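Local coordinates for protein YgiW (Escherichia coli, PDB 1NNX) that is of unknown function but belongs to the bacterial OB-fold (BOF) family and is classed as a periplasmic protein, at residues G23-V28 with T41-I46; S51-V56 with D67-R72; V84-E89 with I99-I104. One frame throughout, in Å; residues are numbered along the deposited sequence.

In the fold
All three contacts reach one five-strand sheet of the bacterial OB fold. Contacts 1 and 3 are the nearest, with centres about 9 Å apart: strands 38-51 and 84-93 lie side by side, and Arg43 NE reaches Glu85 OE1 at 2.9 Å in a salt bridge. Contact 2 is about 10 Å from contact 3, centre to centre, joined to it through the backbone of Asp67, which pairs with Ile99 and Val101. Contacts 1 and 2 lie on opposite sides of the chain's centre, about 17 Å apart between centres, yet Ile46 packs on Tyr55 and Ile68. A sulfate ion, probably from the crystallisation liquor, lies about 5 Å from the Val28 side chain.

Contact 1. Residues G23-V28 with T41-I46; sequences GSVTTV and TLRGNI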
loop_
_atom_site.group_PDB
_atom_site.type_symbol
_atom_site.label_atom_id
_atom_site.label_comp_id
_atom_site.label_asym_id
_atom_site.label_seq_id
_atom_site.Cartn_x
_atom_site.Cartn_y
_atom_site.Cartn_z
ATOM N N GLY A 23 -14.044 -2.927 -3.567
ATOM C CA GLY A 23 -14.752 -1.774 -2.926
ATOM C C GLY A 23 -14.336 -1.540 -1.487
ATOM O O GLY A 23 -14.399 -0.410 -0.985
ATOM N N SER A 24 -13.890 -2.587 -0.803
ATOM C CA SER A 24 -13.483 -2.415 0.579
ATOM C C SER A 24 -12.088 -1.805 0.713
ATOM O O SER A 24 -11.131 -2.224 0.032
ATOM C CB SER A 24 -13.463 -3.739 1.358
ATOM O OG SER A 24 -14.742 -4.354 1.426
ATOM N N VAL A 25 -12.017 -0.835 1.596
ATOM C CA VAL A 25 -10.752 -0.193 1.980
ATOM C C VAL A 25 -10.400 -0.766 3.329
ATOM O O VAL A 25 -11.228 -0.668 4.252
ATOM C CB VAL A 25 -10.875 1.326 2.106
ATOM C CG1 VAL A 25 -9.555 1.928 2.636
ATOM C CG2 VAL A 25 -11.207 1.911 0.733
ATOM N N THR A 26 -9.226 -1.344 3.492
ATOM C CA THR A 26 -8.773 -1.978 4.708
ATOM C C THR A 26 -7.877 -1.039 5.484
ATOM O O THR A 26 -7.125 -0.255 4.917
ATOM C CB THR A 26 -7.986 -3.242 4.329
ATOM O OG1 THR A 26 -8.850 -4.153 3.593
ATOM C CG2 THR A 26 -7.335 -3.963 5.567
ATOM N N THR A 27 -7.886 -1.135 6.802
ATOM C CA THR A 27 -7.018 -0.263 7.584
ATOM C C THR A 27 -5.584 -0.799 7.554
ATOM O O THR A 27 -5.356 -2.007 7.378
ATOM C CB THR A 27 -7.473 -0.218 9.087
ATOM O OG1 THR A 27 -7.308 -1.507 9.646
ATOM C CG2 THR A 27 -8.955 0.246 9.186
ATOM N N VAL A 28 -4.637 0.145 7.664
ATOM C CA VAL A 28 -3.209 -0.256 7.706
ATOM C C VAL A 28 -2.921 -1.272 8.813
ATOM O O VAL A 28 -2.303 -2.290 8.576
ATOM C CB VAL A 28 -2.303 0.935 7.902
ATOM C CG1 VAL A 28 -0.878 0.432 8.302
ATOM C CG2 VAL A 28 -2.240 1.724 6.582
ATOM N N THR A 41 -6.686 -2.704 -0.631
ATOM C CA THR A 41 -6.829 -1.334 -0.990
ATOM C C THR A 41 -6.734 -0.573 0.333
ATOM O O THR A 41 -7.398 -0.917 1.326
ATOM C CB THR A 41 -8.203 -1.021 -1.632
ATOM O OG1 THR A 41 -8.408 -1.811 -2.821
ATOM C CG2 THR A 41 -8.310 0.451 -1.910
ATOM N N LEU A 42 -5.898 0.449 0.412
ATOM C CA LEU A 42 -5.718 1.295 1.593
ATOM C C LEU A 42 -5.856 2.752 1.213
ATOM O O LEU A 42 -5.608 3.133 0.028
ATOM C CB LEU A 42 -4.300 1.070 2.200
ATOM C CG LEU A 42 -3.980 -0.383 2.518
ATOM C CD1 LEU A 42 -2.455 -0.424 2.871
ATOM C CD2 LEU A 42 -4.802 -0.925 3.595
ATOM N N ARG A 43 -6.207 3.596 2.168
ATOM C CA ARG A 43 -6.276 5.001 1.923
ATOM C C ARG A 43 -5.534 5.730 3.013
ATOM O O ARG A 43 -5.656 5.379 4.198
ATOM C CB ARG A 43 -7.733 5.505 1.858
ATOM C CG ARG A 43 -8.372 5.166 0.532
ATOM C CD ARG A 43 -9.837 5.742 0.456
ATOM N NE ARG A 43 -10.378 5.642 -0.892
ATOM C CZ ARG A 43 -11.181 6.561 -1.419
ATOM N NH1 ARG A 43 -11.504 7.630 -0.706
ATOM N NH2 ARG A 43 -11.690 6.393 -2.627
ATOM N N GLY A 44 -4.717 6.715 2.642
ATOM C CA GLY A 44 -3.957 7.409 3.648
ATOM C C GLY A 44 -2.992 8.336 2.982
ATOM O O GLY A 44 -3.291 8.915 1.946
ATOM N N ASN A 45 -1.869 8.513 3.627
ATOM C CA ASN A 45 -0.863 9.445 3.140
ATOM C C ASN A 45 0.518 8.829 3.073
ATOM O O ASN A 45 0.925 8.028 3.963
ATOM C CB ASN A 45 -0.829 10.646 4.101
ATOM C CG ASN A 45 -2.219 11.363 4.190
ATOM O OD1 ASN A 45 -3.062 10.931 4.950
ATOM N ND2 ASN A 45 -2.447 12.345 3.396
ATOM N N ILE A 46 1.246 9.192 2.014
ATOM C CA ILE A 46 2.657 8.775 1.887
ATOM C C ILE A 46 3.417 9.901 2.644
ATOM O O ILE A 46 3.359 11.077 2.219
ATOM C CB ILE A 46 3.103 8.732 0.425
ATOM C CG1 ILE A 46 2.407 7.534 -0.314
ATOM C CG2 ILE A 46 4.605 8.279 0.376
ATOM C CD1 ILE A 46 2.729 6.110 0.115
HETATM O O HOH W 1 -8.910 -3.930 1.008
HETATM O O HOH W 2 -6.490 2.356 4.819
#
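Val25 lies against Thr41, Leu42 and Arg43, and both of its methyl groups are engaged. CG1, anti to the backbone N (chi1 175°), sits 3.8 Å from Arg43 N and also touches Arg43 CG, while Val25 CG2 meets Arg43 CD at 4.1 Å. The two side chains cross at about a right angle, and the guanidinium goes on to pair with Glu85. Leu42 works at the helix end of the loop: its CG is anti to the carbonyl carbon (chi1 -54°), and its CD1 meets Val28 CG2 at 4.3 Å. Both of these side chains also pack on Phe57. One direct hydrogen bond joins the backbones, Thr26 N to Thr41 O at 2.9 Å and close to straight (167° at the hydrogen). The loop leading into helix 28-31 meets strand 38-51, the first strand of this bacterial OB fold, at residues 41-43, and then turns off into the helix. Thr41 also touches Ser24: its CB is 3.6 Å from Ser24 O, and its CG2 rests on Val25 CG2. Water extends the pairing. One molecule donates to Ser24 O, accepts from Thr41 N and bonds to Thr26 OG1; another accepts from Arg43 N at 2.9 Å and reaches Thr26 O.

Contact 2. Residues S51-V56 with D67-R72; sequences SDDLYV and DIDHKR
Asp53 and Ile68 are joined by the one direct hydrogen bond of this contact, Ile68 N to Asp53 O at 2.9 Å, with 161° at the hydrogen. The same oxygen also takes a CA-H...O contact from Asp67 CA at 3.2 Å, so two neighbouring residues converge on it. The Asp53 side chain leans over the other segment, its CB 3.5 Å from Ile68 O and its CG anti to its own carbonyl carbon (chi1 -55°). Its carboxylate lies beside that of Asp69 and points the same way, the two planes 49° apart, with Asp53 OD2 4.2 Å from Asp69 OD1. A water between them probably eases this approach of like charges: it donates to Asp53 OD2 at 2.9 Å and, weakly, to Asp69 OD1, and accepts from His70 N. Tyr55 crosses Ile68 at about a right angle, its CE2 3.9 Å from Ile68 CB. Ile68 O lies at the edge of the ring, near its plane, and a second water, 2.7 Å from Tyr55 OH, donates to that carbonyl.

Two turns position these groups. Ser51 to Leu54 form a type II turn, in which Asp53 takes a left-handed backbone conformation and presents its side chain to the facing segment. Asp69 OD2 accepts from Lys71 N at 2.9 Å, an Asx turn that ties down the Asp69 carboxylate. Leu54 and Asp67 form an antiparallel non-hydrogen-bonded pair, with Leu54 CD1 touching the backbone N and CA of Asp67.

The contact joins the turn and first residues of strand 54-59 to the end of strand 62-67 and the loop after it. Trp73 meets the Tyr55 ring edge-to-face, Ile46 of strand 38-51 packs against both Tyr55 and Ile68, and Val101 of strand 96-106 touches Ile68.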
loop_
_atom_site.group_PDB
_atom_site.type_symbol
_atom_site.label_atom_id
_atom_site.label_comp_id
_atom_site.label_asym_id
_atom_site.label_seq_id
_atom_site.Cartn_x
_atom_site.Cartn_y
_atom_site.Cartn_z
ATOM N N SER A 51 13.912 4.735 1.013
ATOM C CA SER A 51 15.023 4.287 0.186
ATOM C C SER A 51 14.471 4.152 -1.224
ATOM O O SER A 51 13.372 4.669 -1.505
ATOM C CB SER A 51 15.532 2.936 0.692
ATOM O OG SER A 51 14.518 1.948 0.604
ATOM N N ASP A 52 15.219 3.497 -2.120
ATOM C CA ASP A 52 14.716 3.324 -3.479
ATOM C C ASP A 52 13.407 2.538 -3.523
ATOM O O ASP A 52 13.307 1.354 -3.169
ATOM C CB ASP A 52 15.704 2.633 -4.410
ATOM C CG ASP A 52 15.315 2.799 -5.887
ATOM O OD1 ASP A 52 15.503 1.840 -6.676
ATOM O OD2 ASP A 52 14.820 3.901 -6.260
ATOM N N ASP A 53 12.411 3.222 -4.010
ATOM C CA ASP A 53 11.092 2.658 -4.116
ATOM C C ASP A 53 10.393 2.277 -2.798
ATOM O O ASP A 53 9.262 1.864 -2.862
ATOM C CB ASP A 53 11.092 1.457 -5.086
ATOM C CG ASP A 53 11.652 1.813 -6.463
ATOM O OD1 ASP A 53 11.611 2.996 -6.847
ATOM O OD2 ASP A 53 12.122 0.908 -7.170
ATOM N N LEU A 54 10.989 2.476 -1.615
ATOM C CA LEU A 54 10.294 2.125 -0.344
ATOM C C LEU A 54 9.872 3.401 0.395
ATOM O O LEU A 54 10.644 4.309 0.655
ATOM C CB LEU A 54 11.212 1.292 0.528
ATOM C CG LEU A 54 10.476 0.407 1.554
ATOM C CD1 LEU A 54 9.392 -0.501 0.891
ATOM C CD2 LEU A 54 11.527 -0.493 2.222
ATOM N N TYR A 55 8.585 3.460 0.706
ATOM C CA TYR A 55 7.948 4.603 1.346
ATOM C C TYR A 55 7.180 4.246 2.567
ATOM O O TYR A 55 6.805 3.098 2.713
ATOM C CB TYR A 55 6.990 5.288 0.357
ATOM C CG TYR A 55 7.598 5.765 -0.960
ATOM C CD1 TYR A 55 7.950 7.109 -1.126
ATOM C CD2 TYR A 55 7.837 4.865 -1.983
ATOM C CE1 TYR A 55 8.547 7.560 -2.345
ATOM C CE2 TYR A 55 8.429 5.290 -3.209
ATOM C CZ TYR A 55 8.776 6.634 -3.365
ATOM O OH TYR A 55 9.392 7.034 -4.546
ATOM N N VAL A 56 6.944 5.231 3.425
ATOM C CA VAL A 56 6.100 4.984 4.608
ATOM C C VAL A 56 4.686 5.521 4.330
ATOM O O VAL A 56 4.512 6.672 3.923
ATOM C CB VAL A 56 6.636 5.701 5.854
ATOM C CG1 VAL A 56 5.737 5.394 7.107
ATOM C CG2 VAL A 56 8.087 5.127 6.178
ATOM N N ASP A 67 6.047 -0.464 -1.334
ATOM C CA ASP A 67 7.002 -0.436 -2.471
ATOM C C ASP A 67 6.281 0.107 -3.682
ATOM O O ASP A 67 5.332 -0.504 -4.150
ATOM C CB ASP A 67 7.518 -1.857 -2.736
ATOM C CG ASP A 67 8.426 -1.970 -3.997
ATOM O OD1 ASP A 67 9.158 -2.986 -4.073
ATOM O OD2 ASP A 67 8.406 -1.099 -4.905
ATOM N N ILE A 68 6.738 1.253 -4.179
ATOM C CA ILE A 68 6.127 1.942 -5.335
ATOM C C ILE A 68 7.211 2.155 -6.403
ATOM O O ILE A 68 8.117 2.944 -6.186
ATOM C CB ILE A 68 5.582 3.292 -4.944
ATOM C CG1 ILE A 68 4.555 3.142 -3.796
ATOM C CG2 ILE A 68 4.908 3.894 -6.128
ATOM C CD1 ILE A 68 4.087 4.446 -3.174
ATOM N N ASP A 69 7.119 1.365 -7.451
ATOM C CA ASP A 69 8.084 1.490 -8.583
ATOM C C ASP A 69 7.852 2.824 -9.239
ATOM O O ASP A 69 6.758 3.395 -9.270
ATOM C CB ASP A 69 7.819 0.390 -9.597
ATOM C CG ASP A 69 8.866 0.354 -10.739
ATOM O OD1 ASP A 69 9.946 -0.264 -10.539
ATOM O OD2 ASP A 69 8.609 0.945 -11.826
ATOM N N HIS A 70 8.923 3.336 -9.837
ATOM C CA HIS A 70 8.880 4.598 -10.535
ATOM C C HIS A 70 7.668 4.656 -11.551
ATOM O O HIS A 70 7.015 5.702 -11.725
ATOM C CB HIS A 70 10.081 4.812 -11.516
ATOM C CG HIS A 70 10.027 6.088 -12.330
ATOM N ND1 HIS A 70 10.414 7.308 -11.820
ATOM C CD2 HIS A 70 9.655 6.313 -13.613
ATOM C CE1 HIS A 70 10.275 8.232 -12.752
ATOM N NE2 HIS A 70 9.813 7.654 -13.848
ATOM N N LYS A 71 7.348 3.552 -12.234
ATOM C CA LYS A 71 6.272 3.585 -13.199
ATOM C C LYS A 71 4.873 3.746 -12.642
ATOM O O LYS A 71 3.935 4.013 -13.386
ATOM C CB LYS A 71 6.298 2.335 -14.093
ATOM C CG LYS A 71 5.997 1.019 -13.391
ATOM C CD LYS A 71 6.049 -0.150 -14.385
ATOM C CE LYS A 71 5.121 -1.301 -13.973
ATOM N NZ LYS A 71 4.855 -2.235 -15.135
ATOM N N ARG A 72 4.708 3.637 -11.322
ATOM C CA ARG A 72 3.341 3.775 -10.794
ATOM C C ARG A 72 2.847 5.215 -10.692
ATOM O O ARG A 72 1.654 5.478 -10.678
ATOM C CB ARG A 72 3.229 3.137 -9.388
ATOM C CG ARG A 72 3.705 1.757 -9.304
ATOM C CD ARG A 72 2.908 0.845 -10.287
ATOM N NE ARG A 72 3.526 -0.475 -10.341
ATOM C CZ ARG A 72 3.212 -1.422 -11.216
ATOM N NH1 ARG A 72 2.274 -1.206 -12.127
ATOM N NH2 ARG A 72 3.844 -2.596 -11.173
HETATM O O HOH W 3 11.472 2.006 -9.765
HETATM O O HOH W 4 9.142 5.408 -6.674
#

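Contact 3. Residues V84-E89 with I99-I104; sequences VEIQGE and IDVKQI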
loop_
_atom_site.group_PDB
_atom_site.type_symbol
_atom_site.label_atom_id
_atom_site.label_comp_id
_atom_site.label_asym_id
_atom_site.label_seq_id
_atom_site.Cartn_x
_atom_site.Cartn_y
_atom_site.Cartn_z
ATOM N N VAL A 84 -4.245 9.602 -0.599
ATOM C CA VAL A 84 -4.118 8.705 -1.762
ATOM C C VAL A 84 -4.714 7.350 -1.505
ATOM O O VAL A 84 -4.878 6.907 -0.312
ATOM C CB VAL A 84 -2.616 8.432 -2.199
ATOM C CG1 VAL A 84 -1.979 9.739 -2.692
ATOM C CG2 VAL A 84 -1.828 7.811 -1.061
ATOM N N GLU A 85 -5.149 6.723 -2.574
ATOM C CA GLU A 85 -5.634 5.385 -2.471
ATOM C C GLU A 85 -4.565 4.465 -3.142
ATOM O O GLU A 85 -4.143 4.722 -4.292
ATOM C CB GLU A 85 -7.001 5.063 -3.091
ATOM C CG GLU A 85 -7.481 3.597 -2.989
ATOM C CD GLU A 85 -8.832 3.390 -3.650
ATOM O OE1 GLU A 85 -9.838 3.698 -2.974
ATOM O OE2 GLU A 85 -8.852 2.956 -4.829
ATOM N N ILE A 86 -4.137 3.406 -2.481
ATOM C CA ILE A 86 -3.205 2.453 -3.060
ATOM C C ILE A 86 -3.836 1.088 -3.114
ATOM O O ILE A 86 -4.669 0.743 -2.264
ATOM C CB ILE A 86 -1.859 2.358 -2.310
ATOM C CG1 ILE A 86 -2.054 1.988 -0.813
ATOM C CG2 ILE A 86 -1.097 3.719 -2.468
ATOM C CD1 ILE A 86 -0.756 1.839 -0.022
ATOM N N GLN A 87 -3.514 0.328 -4.147
ATOM C CA GLN A 87 -3.973 -1.036 -4.315
ATOM C C GLN A 87 -2.748 -1.877 -4.609
ATOM O O GLN A 87 -1.875 -1.451 -5.393
ATOM C CB GLN A 87 -4.998 -1.179 -5.453
ATOM C CG GLN A 87 -6.241 -0.323 -5.227
ATOM C CD GLN A 87 -7.348 -0.551 -6.261
ATOM O OE1 GLN A 87 -8.256 0.281 -6.399
ATOM N NE2 GLN A 87 -7.291 -1.656 -6.961
ATOM N N GLY A 88 -2.670 -3.056 -4.022
ATOM C CA GLY A 88 -1.540 -3.945 -4.258
ATOM C C GLY A 88 -1.634 -5.142 -3.365
ATOM O O GLY A 88 -2.696 -5.397 -2.782
ATOM N N GLU A 89 -0.537 -5.850 -3.245
ATOM C CA GLU A 89 -0.513 -7.086 -2.436
ATOM C C GLU A 89 0.248 -6.974 -1.174
ATOM O O GLU A 89 1.317 -6.369 -1.133
ATOM C CB GLU A 89 0.153 -8.229 -3.197
ATOM C CG GLU A 89 -0.467 -8.534 -4.546
ATOM C CD GLU A 89 0.105 -7.745 -5.670
ATOM O OE1 GLU A 89 1.065 -6.975 -5.455
ATOM O OE2 GLU A 89 -0.418 -7.914 -6.784
ATOM N N ILE A 99 3.455 -3.434 1.457
ATOM C CA ILE A 99 2.484 -3.536 0.372
ATOM C C ILE A 99 3.224 -3.335 -0.957
ATOM O O ILE A 99 3.961 -2.337 -1.096
ATOM C CB ILE A 99 1.402 -2.425 0.434
ATOM C CG1 ILE A 99 0.708 -2.407 1.799
ATOM C CG2 ILE A 99 0.356 -2.659 -0.718
ATOM C CD1 ILE A 99 0.084 -3.770 2.108
ATOM N N ASP A 100 3.055 -4.249 -1.912
ATOM C CA ASP A 100 3.696 -4.050 -3.261
ATOM C C ASP A 100 2.620 -3.337 -4.031
ATOM O O ASP A 100 1.618 -3.951 -4.380
ATOM C CB ASP A 100 3.978 -5.498 -3.705
ATOM C CG ASP A 100 5.075 -6.196 -2.841
ATOM O OD1 ASP A 100 5.947 -5.502 -2.274
ATOM O OD2 ASP A 100 5.035 -7.436 -2.788
ATOM N N VAL A 101 2.836 -2.061 -4.312
ATOM C CA VAL A 101 1.787 -1.254 -4.915
ATOM C C VAL A 101 1.627 -1.386 -6.417
ATOM O O VAL A 101 2.608 -1.174 -7.183
ATOM C CB VAL A 101 2.004 0.232 -4.509
ATOM C CG1 VAL A 101 0.949 1.099 -5.171
ATOM C CG2 VAL A 101 2.004 0.368 -2.939
ATOM N N LYS A 102 0.409 -1.699 -6.858
ATOM C CA LYS A 102 0.148 -1.762 -8.322
ATOM C C LYS A 102 -0.417 -0.462 -8.852
ATOM O O LYS A 102 -0.282 -0.153 -10.031
ATOM C CB LYS A 102 -0.877 -2.855 -8.643
ATOM C CG LYS A 102 -0.348 -4.245 -8.561
ATOM C CD LYS A 102 0.658 -4.498 -9.755
ATOM C CE LYS A 102 1.018 -5.963 -9.904
ATOM N NZ LYS A 102 2.101 -6.142 -10.977
ATOM N N GLN A 103 -1.063 0.324 -7.997
ATOM C CA GLN A 103 -1.717 1.534 -8.407
ATOM C C GLN A 103 -1.816 2.525 -7.271
ATOM O O GLN A 103 -2.124 2.162 -6.130
ATOM C CB GLN A 103 -3.062 1.392 -9.135
ATOM C CG GLN A 103 -3.818 2.737 -9.463
ATOM C CD GLN A 103 -4.860 2.640 -10.530
ATOM O OE1 GLN A 103 -5.204 1.574 -10.995
ATOM N NE2 GLN A 103 -5.366 3.794 -10.940
ATOM N N ILE A 104 -1.553 3.783 -7.562
ATOM C CA ILE A 104 -1.695 4.836 -6.600
ATOM C C ILE A 104 -2.460 5.954 -7.283
ATOM O O ILE A 104 -2.128 6.357 -8.443
ATOM C CB ILE A 104 -0.312 5.308 -6.045
ATOM C CG1 ILE A 104 -0.564 6.405 -5.014
ATOM C CG2 ILE A 104 0.645 5.774 -7.225
ATOM C CD1 ILE A 104 0.643 6.694 -4.158
#
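Gln87 O accepts from two successive amides, Lys102 N at 2.7 Å and Gln103 N at 3.3 Å, a classic beta bulge that shifts the antiparallel register by one residue as the second strand turns a corner at Lys102. On one side of the bulge Gln87 N bonds back to Gln103 O; on the other, Glu89 and Asp100 exchange two backbone bonds. Gly88 comes very near the facing chain, its CA 3.2 Å from Asp100 O. Apolar packing lies on the Ile86 face. There Ile86 CG2 meets Ile104 CG1 at 3.7 Å, the two side chains crossing obliquely, and Val84 CB touches that same CG1 at 4.0 Å. On the opposite face Glu89 bends at chi2 (88°), which turns CD back; its OE1 lies 3.7 Å from Asp100 CB. Lys102 reaches Glu89 from the corner, CE 4.0 Å from OE2. The two strands form a hairpin between strand 38-51, which pairs with 84-93 through Leu42 and Gly44, and strand 62-67, which runs parallel to 96-106 and bonds to it through Asn65 and Ile99; its Val66 packs on Ile86, Ile99 and Val101, and Phe57 of strand 54-59 touches Val84 and Ile86.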